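PDB 4HMW: dihydrophenazinedicarboxylate synthase from Burkholderia, which uses FMN and molecular oxygen to catalyse several oxidations in the terminal steps of core phenazine biosynthesis. Local coordinates for residues 29-34 and 183-188; 44-49 and 104-109; 52-57 and 96-101. All coordinates share one frame; numbering follows the deposited sequence.

Contact 1: 29-34 and 183-188; sequences EPITLL and HEMEFW. With FMN (flavin mononucleotide), chain C.
F187 takes L33 over one face of its ring while M185, two residues earlier on the strand, meets P30 and L34, so that the first turn of helix 30-43 is packed on strand 184-189 of the antiparallel sheet in this FMN-binding fold of the pyridoxamine 5'-phosphate oxidase family. The short helix and strand axes come within 9.9 Å and run at 37° to one another. The side chains of L33 and F187 pass alongside one another, pointing opposite ways: CD2 of L33 stands over the centre of the F187 ring, 3.6 Å from the centroid and only 7° off the normal, a CH-pi contact. CG of the same leucine lies 3.6 Å from CE2 of F187. The far end of the ring is directed at the helix backbone, with CZ of F187 3.6 Å from O of P30 and CA of L34 in the ring plane at the edge. That carbonyl is already taken within the helix, where it accepts N of L34.

M185 bends at its last torsion (chi3 49°), which turns CE towards the leucine side: SD lies 3.7 Å from CB of P30, whereas CE faces CB of L34. The proline ring and the methionine chain cross obliquely. The contact is buried and apolar; W37 meets F187 edge-to-face, and I111 of strand 109-119 touches both L34 and M185.

On the strand's other side E184 forms a salt bridge with R87 of the second subunit, and E186 one with R198. W188 then carries the strand to FMN, which is also hydrogen-bonded by residues of the second subunit, among them S146 and K88; CH2 of W188 lies 3.4 Å from the methyl C8M of FMN.

Contact 2: 44-49 and 104-109; sequences ARVREP and WRETGQ
A44, just past helix 30-43, sets CB against CG2 of T107, 3.8 Å away, and starts the packing of one loop on another. R45 follows with positive phi in a Schellman motif that ends the helix; its side chain leads away from the contact. V46 is wedged among three partners. Its CG1, anti to the backbone N (chi1 170°), lies 3.8 Å from CD1 of W104 and 3.6 Å from OE1 of E106, while CG2 reaches towards the methyl of T107. The valine crosses W104 at about a right angle.

R47 gives its backbone N-H to OE2 of E106 in a nearly straight bond of 2.9 Å (171°), the hydrogen coming from above the carboxylate plane. The glutamate chain is bent at chi2 (92°), which turns its carboxylate back against the loop. A water bridges the same pair by donating to O of R47 and to OE1 of E106, each at 2.8 Å, so both carboxylate oxygens are tied to this residue. The guanidinium of R47 extends away. E48 also turns outwards, where it touches FMN and bonds to Y103 of the second subunit. P49 closes the segment: its O accepts NE1 of W104 at 2.9 Å, on a lone pair and at the indole edge, while CB lies 3.7 Å from NE1 of W104.

The 104-109 turn is a tight connection with a G1 bulge at G108 and Q109, in which T107 OG1 donates to OE1 of Q109. R105 bonds to carbonyls of R47 and E48 of the second subunit, which places this corner at the dimer interface. The loop leaving helix 30-43 thus lies on the hairpin turn between strands 97-104 and 109-119, with L38 and A41 of the helix touching W104 before the chain enters strand 51-57.

Contact 3: 52-57 and 96-101; sequences LALATA and GWASGL
L52 and L54 both hold CG anti to the backbone N (chi1 near 180°), and the second torsion of each leucine then turns CD1 to strand 97-104. CD1 of L52 sits 3.5 Å from N of L101 and lies against the backbone of G100, touching its C; CD1 of L54 meets CB of A98 at 4.2 Å.

The two strands are antiparallel neighbours, their axes 4.4 Å apart. A53 with L101 and A55 with S99 form hydrogen-bonded pairs, and L54 with G100 the non-hydrogen-bonded pair between them. N of A55 donates to O of S99 at 2.8 Å, straight at hydrogen (179°) and nearly along the C=O axis; the bond from L101 N to A53 O is more bent (143°).

A53, A55, S99 and L101 share one face, which meets the second subunit: A53 and A55 pack on their own counterparts, and S99 bonds to S65 there as well as to S114 of its own chain. Past the last pair, a water accepts from N of A57 and donates to O of W97. Backbone bonding thus sets the register, while the small side chains of A53 and A55 are consistent with close packing of the two subunits here.

Contacts 2 and 3 are nested along the chain inside the loop closed by contact 1, and contact 3 also lies inside that of contact 2. The centres of contacts 1 and 2 are about 17 Å apart, yet they touch where CZ3 of W188 lies 3.3 Å from O of G108. Contacts 1 and 3, about 15 Å between centres, meet through the rings of H183 and W97, CE1 to CZ3 at 3.6 Å. Contacts 2 and 3, about 20 Å apart, adjoin only in sequence. All three reach the second subunit. W188 of contact 1 and E48 of contact 2 line FMN pockets, whereas the side chain of T56 in contact 3 is about 6 Å from a bound FMN, beside FMN-binding R66.

Contact 1: 29-34 and 183-188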
loop_
_atom_site.group_PDB
_atom_site.type_symbol
_atom_site.label_atom_id
_atom_site.label_comp_id
_atom_site.label_asym_id
_atom_site.label_seq_id
_atom_site.Cartn_x
_atom_site.Cartn_y
_atom_site.Cartn_z
ATOM N N GLU B 29 14.236 -19.567 -1.311
ATOM C CA GLU B 29 12.945 -19.168 -0.723
ATOM C C GLU B 29 12.890 -17.659 -0.547
ATOM O O GLU B 29 13.815 -17.069 -0.019
ATOM C CB GLU B 29 12.762 -19.809 0.667
ATOM C CG GLU B 29 12.763 -21.307 0.682
ATOM C CD GLU B 29 11.378 -21.892 0.612
ATOM O OE1 GLU B 29 10.401 -21.108 0.529
ATOM O OE2 GLU B 29 11.255 -23.142 0.651
ATOM N N PRO B 30 11.801 -17.030 -0.956
ATOM C CA PRO B 30 11.769 -15.555 -0.866
ATOM C C PRO B 30 11.730 -15.032 0.588
ATOM O O PRO B 30 12.233 -13.950 0.886
ATOM C CB PRO B 30 10.527 -15.179 -1.661
ATOM C CG PRO B 30 9.653 -16.405 -1.617
ATOM C CD PRO B 30 10.600 -17.576 -1.621
ATOM N N ILE B 31 11.180 -15.805 1.523
ATOM C CA ILE B 31 11.126 -15.318 2.895
ATOM C C ILE B 31 12.529 -15.065 3.445
ATOM O O ILE B 31 12.736 -14.144 4.246
ATOM C CB ILE B 31 10.373 -16.282 3.811
ATOM C CG1 ILE B 31 8.906 -16.389 3.388
ATOM C CG2 ILE B 31 10.436 -15.811 5.213
ATOM C CD1 ILE B 31 8.106 -15.108 3.537
ATOM N N THR B 32 13.498 -15.865 2.996
ATOM C CA THR B 32 14.887 -15.671 3.408
ATOM C C THR B 32 15.350 -14.257 3.014
ATOM O O THR B 32 16.004 -13.571 3.795
ATOM C CB THR B 32 15.814 -16.710 2.737
ATOM O OG1 THR B 32 15.417 -18.030 3.134
ATOM C CG2 THR B 32 17.277 -16.488 3.088
ATOM N N LEU B 33 14.989 -13.826 1.804
ATOM C CA LEU B 33 15.412 -12.525 1.290
ATOM C C LEU B 33 14.627 -11.411 1.985
ATOM O O LEU B 33 15.173 -10.360 2.304
ATOM C CB LEU B 33 15.231 -12.454 -0.232
ATOM C CG LEU B 33 15.735 -11.196 -0.933
ATOM C CD1 LEU B 33 17.199 -10.973 -0.629
ATOM C CD2 LEU B 33 15.511 -11.228 -2.455
ATOM N N LEU B 34 13.346 -11.658 2.242
ATOM C CA LEU B 34 12.544 -10.699 2.999
ATOM C C LEU B 34 13.177 -10.397 4.348
ATOM O O LEU B 34 13.301 -9.245 4.745
ATOM C CB LEU B 34 11.114 -11.225 3.169
ATOM C CG LEU B 34 10.156 -10.498 4.108
ATOM C CD1 LEU B 34 9.965 -9.070 3.662
ATOM C CD2 LEU B 34 8.803 -11.279 4.159
ATOM N N HIS B 183 2.208 -16.576 -2.467
ATOM C CA HIS B 183 2.458 -17.357 -3.689
ATOM C C HIS B 183 3.276 -16.556 -4.697
ATOM O O HIS B 183 3.652 -17.086 -5.751
ATOM C CB HIS B 183 1.149 -17.808 -4.353
ATOM C CG HIS B 183 0.296 -16.685 -4.829
ATOM N ND1 HIS B 183 -0.769 -16.216 -4.100
ATOM C CD2 HIS B 183 0.355 -15.923 -5.951
ATOM C CE1 HIS B 183 -1.325 -15.203 -4.744
ATOM N NE2 HIS B 183 -0.660 -15.004 -5.868
ATOM N N GLU B 184 3.529 -15.280 -4.388
ATOM C CA GLU B 184 4.288 -14.421 -5.299
ATOM C C GLU B 184 4.897 -13.317 -4.464
ATOM O O GLU B 184 4.236 -12.779 -3.598
ATOM C CB GLU B 184 3.393 -13.824 -6.402
ATOM C CG GLU B 184 4.151 -12.920 -7.369
ATOM C CD GLU B 184 3.253 -12.309 -8.454
ATOM O OE1 GLU B 184 3.799 -11.661 -9.374
ATOM O OE2 GLU B 184 2.002 -12.486 -8.414
ATOM N N MET B 185 6.168 -13.000 -4.698
ATOM C CA MET B 185 6.797 -11.816 -4.113
ATOM C C MET B 185 7.643 -11.081 -5.127
ATOM O O MET B 185 8.200 -11.679 -6.000
ATOM C CB MET B 185 7.688 -12.204 -2.941
ATOM C CG MET B 185 6.883 -12.747 -1.813
ATOM S SD MET B 185 7.788 -13.128 -0.331
ATOM C CE MET B 185 8.713 -11.694 -0.059
ATOM N N GLU B 186 7.725 -9.765 -5.004
ATOM C CA GLU B 186 8.678 -9.016 -5.810
ATOM C C GLU B 186 9.502 -8.151 -4.924
ATOM O O GLU B 186 8.986 -7.520 -3.954
ATOM C CB GLU B 186 8.028 -8.086 -6.860
ATOM C CG GLU B 186 9.153 -7.397 -7.719
ATOM C CD GLU B 186 8.745 -6.187 -8.590
ATOM O OE1 GLU B 186 7.533 -6.031 -8.946
ATOM O OE2 GLU B 186 9.673 -5.400 -8.951
ATOM N N PHE B 187 10.789 -8.118 -5.254
ATOM C CA PHE B 187 11.766 -7.282 -4.573
ATOM C C PHE B 187 12.224 -6.250 -5.578
ATOM O O PHE B 187 12.677 -6.603 -6.667
ATOM C CB PHE B 187 12.917 -8.151 -4.131
ATOM C CG PHE B 187 12.541 -9.131 -3.051
ATOM C CD1 PHE B 187 11.955 -10.339 -3.394
ATOM C CD2 PHE B 187 12.765 -8.854 -1.721
ATOM C CE1 PHE B 187 11.571 -11.232 -2.446
ATOM C CE2 PHE B 187 12.401 -9.772 -0.752
ATOM C CZ PHE B 187 11.795 -10.970 -1.125
ATOM N N TRP B 188 12.101 -4.979 -5.222
ATOM C CA TRP B 188 12.443 -3.851 -6.113
ATOM C C TRP B 188 13.429 -2.911 -5.442
ATOM O O TRP B 188 13.219 -2.516 -4.308
ATOM C CB TRP B 188 11.165 -3.092 -6.413
ATOM C CG TRP B 188 11.210 -1.925 -7.389
ATOM C CD1 TRP B 188 10.823 -1.953 -8.687
ATOM C CD2 TRP B 188 11.612 -0.574 -7.131
ATOM N NE1 TRP B 188 10.932 -0.719 -9.264
ATOM C CE2 TRP B 188 11.387 0.163 -8.330
ATOM C CE3 TRP B 188 12.067 0.105 -6.004
ATOM C CZ2 TRP B 188 11.664 1.516 -8.438
ATOM C CZ3 TRP B 188 12.317 1.465 -6.114
ATOM C CH2 TRP B 188 12.115 2.152 -7.320
HETATM N N1 FMN C . 5.610 3.022 -11.998
HETATM C C2 FMN C . 4.777 3.573 -12.932
HETATM O O2 FMN C . 4.411 2.923 -13.894
HETATM N N3 FMN C . 4.308 4.848 -12.760
HETATM C C4 FMN C . 4.717 5.605 -11.690
HETATM O O4 FMN C . 4.271 6.764 -11.573
HETATM C C4A FMN C . 5.586 5.061 -10.752
HETATM N N5 FMN C . 6.037 5.818 -9.684
HETATM C C5A FMN C . 6.879 5.215 -8.746
HETATM C C6 FMN C . 7.302 5.956 -7.664
HETATM C C7 FMN C . 8.111 5.387 -6.701
HETATM C C7M FMN C . 8.540 6.230 -5.552
HETATM C C8 FMN C . 8.539 4.072 -6.841
HETATM C C8M FMN C . 9.398 3.429 -5.804
HETATM C C9 FMN C . 8.116 3.324 -7.924
HETATM C C9A FMN C . 7.320 3.903 -8.905
HETATM N N10 FMN C . 6.887 3.168 -10.040
HETATM C C10 FMN C . 6.034 3.762 -10.936
HETATM C "C1'" FMN C . 7.285 1.763 -10.318
HETATM C "C2'" FMN C . 6.251 0.775 -9.773
HETATM O "O2'" FMN C . 6.338 0.654 -8.346
HETATM C "C3'" FMN C . 6.394 -0.617 -10.392
HETATM O "O3'" FMN C . 7.708 -1.072 -10.145
HETATM C "C4'" FMN C . 6.065 -0.609 -11.896
HETATM O "O4'" FMN C . 5.090 0.382 -12.163
HETATM C "C5'" FMN C . 5.672 -1.991 -12.394
HETATM O "O5'" FMN C . 4.591 -2.494 -11.637
HETATM P P FMN C . 3.753 -3.761 -12.129
HETATM O O1P FMN C . 2.873 -3.324 -13.285
HETATM O O2P FMN C . 4.752 -4.833 -12.589
HETATM O O3P FMN C . 2.917 -4.152 -10.959
#

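Contact 2: 44-49 and 104-109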
loop_
_atom_site.group_PDB
_atom_site.type_symbol
_atom_site.label_atom_id
_atom_site.label_comp_id
_atom_site.label_asym_id
_atom_site.label_seq_id
_atom_site.Cartn_x
_atom_site.Cartn_y
_atom_site.Cartn_z
ATOM N N ALA B 44 19.979 0.538 8.216
ATOM C CA ALA B 44 19.844 1.793 7.485
ATOM C C ALA B 44 18.956 2.811 8.193
ATOM O O ALA B 44 18.752 3.910 7.678
ATOM C CB ALA B 44 19.291 1.531 6.085
ATOM N N ARG B 45 18.405 2.429 9.337
ATOM C CA ARG B 45 17.541 3.304 10.139
ATOM C C ARG B 45 16.286 3.760 9.371
ATOM O O ARG B 45 15.816 4.899 9.489
ATOM C CB ARG B 45 18.342 4.486 10.685
ATOM C CG ARG B 45 19.489 4.030 11.626
ATOM C CD ARG B 45 20.081 5.223 12.393
ATOM N NE ARG B 45 20.298 4.980 13.827
ATOM C CZ ARG B 45 19.359 4.606 14.705
ATOM N NH1 ARG B 45 18.100 4.385 14.332
ATOM N NH2 ARG B 45 19.694 4.433 15.981
ATOM N N VAL B 46 15.713 2.828 8.629
ATOM C CA VAL B 46 14.422 3.056 8.010
ATOM C C VAL B 46 13.334 3.314 9.060
ATOM O O VAL B 46 13.203 2.566 10.036
ATOM C CB VAL B 46 14.016 1.844 7.138
ATOM C CG1 VAL B 46 12.546 1.972 6.686
ATOM C CG2 VAL B 46 14.961 1.702 5.931
ATOM N N ARG B 47 12.553 4.374 8.870
ATOM C CA ARG B 47 11.423 4.678 9.765
ATOM C C ARG B 47 10.218 3.777 9.469
ATOM O O ARG B 47 9.751 3.719 8.332
ATOM C CB ARG B 47 10.995 6.142 9.617
ATOM C CG ARG B 47 9.921 6.565 10.587
ATOM C CD ARG B 47 9.686 8.049 10.543
ATOM N NE ARG B 47 8.794 8.483 11.610
ATOM C CZ ARG B 47 8.569 9.749 11.914
ATOM N NH1 ARG B 47 9.184 10.697 11.225
ATOM N NH2 ARG B 47 7.731 10.063 12.895
ATOM N N GLU B 48 9.749 3.068 10.504
ATOM C CA GLU B 48 8.581 2.165 10.422
ATOM C C GLU B 48 8.678 1.224 9.218
ATOM O O GLU B 48 7.818 1.256 8.307
ATOM C CB GLU B 48 7.254 2.941 10.355
ATOM C CG GLU B 48 6.876 3.616 11.686
ATOM C CD GLU B 48 5.520 4.339 11.625
ATOM O OE1 GLU B 48 4.548 3.815 11.010
ATOM O OE2 GLU B 48 5.454 5.445 12.196
ATOM N N PRO B 49 9.713 0.374 9.209
ATOM C CA PRO B 49 9.885 -0.526 8.068
ATOM C C PRO B 49 8.758 -1.558 7.956
ATOM O O PRO B 49 8.523 -2.060 6.865
ATOM C CB PRO B 49 11.242 -1.203 8.349
ATOM C CG PRO B 49 11.454 -1.095 9.816
ATOM C CD PRO B 49 10.784 0.210 10.222
ATOM N N TRP B 104 10.259 1.517 1.491
ATOM C CA TRP B 104 11.242 2.199 2.336
ATOM C C TRP B 104 11.898 3.338 1.560
ATOM O O TRP B 104 12.770 3.115 0.729
ATOM C CB TRP B 104 12.289 1.199 2.793
ATOM C CG TRP B 104 11.717 0.010 3.497
ATOM C CD1 TRP B 104 10.561 -0.054 4.232
ATOM C CD2 TRP B 104 12.279 -1.313 3.518
ATOM N NE1 TRP B 104 10.374 -1.341 4.715
ATOM C CE2 TRP B 104 11.412 -2.135 4.285
ATOM C CE3 TRP B 104 13.412 -1.886 2.939
ATOM C CZ2 TRP B 104 11.664 -3.484 4.498
ATOM C CZ3 TRP B 104 13.670 -3.233 3.156
ATOM C CH2 TRP B 104 12.777 -4.031 3.898
ATOM N N ARG B 105 11.471 4.561 1.852
ATOM C CA ARG B 105 11.949 5.725 1.126
ATOM C C ARG B 105 13.463 5.879 1.276
ATOM O O ARG B 105 14.153 6.327 0.336
ATOM C CB ARG B 105 11.248 6.995 1.653
ATOM C CG ARG B 105 9.790 7.069 1.285
ATOM C CD ARG B 105 8.971 7.852 2.326
ATOM N NE ARG B 105 7.635 8.245 1.865
ATOM C CZ ARG B 105 6.583 7.437 1.897
ATOM N NH1 ARG B 105 6.709 6.203 2.354
ATOM N NH2 ARG B 105 5.396 7.872 1.507
ATOM N N GLU B 106 13.983 5.509 2.440
ATOM C CA GLU B 106 15.398 5.763 2.754
ATOM C C GLU B 106 16.358 4.950 1.896
ATOM O O GLU B 106 17.447 5.409 1.611
ATOM C CB GLU B 106 15.696 5.485 4.240
ATOM C CG GLU B 106 15.005 6.408 5.216
ATOM C CD GLU B 106 13.652 5.880 5.706
ATOM O OE1 GLU B 106 12.999 5.072 4.989
ATOM O OE2 GLU B 106 13.249 6.286 6.834
ATOM N N THR B 107 15.948 3.749 1.479
ATOM C CA THR B 107 16.783 2.881 0.678
ATOM C C THR B 107 16.274 2.640 -0.730
ATOM O O THR B 107 16.892 1.898 -1.482
ATOM C CB THR B 107 16.916 1.512 1.323
ATOM O OG1 THR B 107 15.610 0.936 1.420
ATOM C CG2 THR B 107 17.522 1.615 2.742
ATOM N N GLY B 108 15.160 3.250 -1.089
ATOM C CA GLY B 108 14.602 3.017 -2.386
ATOM C C GLY B 108 14.235 1.573 -2.628
ATOM O O GLY B 108 14.494 1.036 -3.717
ATOM N N GLN B 109 13.563 0.947 -1.659
ATOM C CA GLN B 109 13.193 -0.468 -1.808
ATOM C C GLN B 109 11.709 -0.685 -1.586
ATOM O O GLN B 109 11.085 -0.059 -0.733
ATOM C CB GLN B 109 13.983 -1.370 -0.808
ATOM C CG GLN B 109 15.451 -1.502 -1.139
ATOM C CD GLN B 109 16.212 -2.169 -0.004
ATOM O OE1 GLN B 109 16.255 -1.676 1.126
ATOM N NE2 GLN B 109 16.844 -3.282 -0.302
HETATM O O HOH W 1 10.363 5.087 5.908
#

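Contact 3: 52-57 and 96-101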
loop_
_atom_site.group_PDB
_atom_site.type_symbol
_atom_site.label_atom_id
_atom_site.label_comp_id
_atom_site.label_asym_id
_atom_site.label_seq_id
_atom_site.Cartn_x
_atom_site.Cartn_y
_atom_site.Cartn_z
ATOM N N LEU B 52 2.947 -2.158 6.516
ATOM C CA LEU B 52 2.580 -2.882 5.331
ATOM C C LEU B 52 1.246 -2.340 4.793
ATOM O O LEU B 52 0.239 -2.271 5.530
ATOM C CB LEU B 52 2.409 -4.359 5.744
ATOM C CG LEU B 52 2.095 -5.392 4.650
ATOM C CD1 LEU B 52 3.330 -5.653 3.824
ATOM C CD2 LEU B 52 1.563 -6.685 5.241
ATOM N N ALA B 53 1.225 -1.932 3.532
ATOM C CA ALA B 53 -0.034 -1.551 2.901
ATOM C C ALA B 53 -0.757 -2.811 2.465
ATOM O O ALA B 53 -0.360 -3.442 1.490
ATOM C CB ALA B 53 0.240 -0.653 1.722
ATOM N N LEU B 54 -1.774 -3.209 3.246
ATOM C CA LEU B 54 -2.502 -4.462 3.022
ATOM C C LEU B 54 -3.792 -4.255 2.235
ATOM O O LEU B 54 -4.695 -3.563 2.705
ATOM C CB LEU B 54 -2.844 -5.131 4.365
ATOM C CG LEU B 54 -3.503 -6.512 4.252
ATOM C CD1 LEU B 54 -2.534 -7.553 3.788
ATOM C CD2 LEU B 54 -4.077 -6.906 5.574
ATOM N N ALA B 55 -3.879 -4.891 1.076
ATOM C CA ALA B 55 -5.048 -4.813 0.191
ATOM C C ALA B 55 -5.814 -6.126 0.216
ATOM O O ALA B 55 -5.220 -7.207 0.188
ATOM C CB ALA B 55 -4.600 -4.503 -1.214
ATOM N N THR B 56 -7.136 -5.990 0.283
ATOM C CA THR B 56 -8.068 -7.106 0.305
ATOM C C THR B 56 -9.224 -6.709 -0.650
ATOM O O THR B 56 -9.339 -5.568 -1.056
ATOM C CB THR B 56 -8.617 -7.366 1.714
ATOM O OG1 THR B 56 -9.147 -6.160 2.260
ATOM C CG2 THR B 56 -7.520 -7.906 2.624
ATOM N N ALA B 57 -10.073 -7.662 -1.007
ATOM C CA ALA B 57 -11.202 -7.370 -1.876
ATOM C C ALA B 57 -12.481 -8.056 -1.446
ATOM O O ALA B 57 -12.480 -9.114 -0.797
ATOM C CB ALA B 57 -10.882 -7.694 -3.303
ATOM N N GLY B 96 -10.284 -14.417 0.540
ATOM C CA GLY B 96 -8.986 -15.024 0.864
ATOM C C GLY B 96 -7.721 -14.327 0.362
ATOM O O GLY B 96 -6.730 -14.227 1.097
ATOM N N TRP B 97 -7.740 -13.886 -0.891
ATOM C CA TRP B 97 -6.556 -13.280 -1.495
ATOM C C TRP B 97 -6.217 -11.957 -0.804
ATOM O O TRP B 97 -7.107 -11.179 -0.405
ATOM C CB TRP B 97 -6.777 -13.035 -2.983
ATOM C CG TRP B 97 -7.126 -14.207 -3.851
ATOM C CD1 TRP B 97 -8.336 -14.399 -4.474
ATOM C CD2 TRP B 97 -6.303 -15.331 -4.224
ATOM N NE1 TRP B 97 -8.302 -15.550 -5.224
ATOM C CE2 TRP B 97 -7.080 -16.151 -5.078
ATOM C CE3 TRP B 97 -4.995 -15.723 -3.934
ATOM C CZ2 TRP B 97 -6.584 -17.334 -5.645
ATOM C CZ3 TRP B 97 -4.502 -16.912 -4.498
ATOM C CH2 TRP B 97 -5.309 -17.707 -5.325
ATOM N N ALA B 98 -4.923 -11.703 -0.648
ATOM C CA ALA B 98 -4.456 -10.423 -0.129
ATOM C C ALA B 98 -3.108 -10.083 -0.727
ATOM O O ALA B 98 -2.358 -10.959 -1.187
ATOM C CB ALA B 98 -4.358 -10.442 1.356
ATOM N N SER B 99 -2.764 -8.804 -0.655
ATOM C CA SER B 99 -1.441 -8.369 -1.107
ATOM C C SER B 99 -0.943 -7.338 -0.134
ATOM O O SER B 99 -1.699 -6.481 0.292
ATOM C CB SER B 99 -1.536 -7.767 -2.508
ATOM O OG SER B 99 -0.255 -7.369 -2.959
ATOM N N GLY B 100 0.328 -7.425 0.222
ATOM C CA GLY B 100 0.920 -6.449 1.110
ATOM C C GLY B 100 2.105 -5.778 0.444
ATOM O O GLY B 100 2.828 -6.430 -0.264
ATOM N N LEU B 101 2.291 -4.477 0.679
ATOM C CA LEU B 101 3.400 -3.751 0.078
ATOM C C LEU B 101 4.182 -3.035 1.161
ATOM O O LEU B 101 3.610 -2.295 1.962
ATOM C CB LEU B 101 2.858 -2.735 -0.949
ATOM C CG LEU B 101 3.933 -1.971 -1.746
ATOM C CD1 LEU B 101 4.646 -2.939 -2.666
ATOM C CD2 LEU B 101 3.304 -0.810 -2.543
HETATM O O HOH W 2 -9.492 -10.447 0.443
HETATM O O HOH W 3 -9.237 -10.585 -2.076
#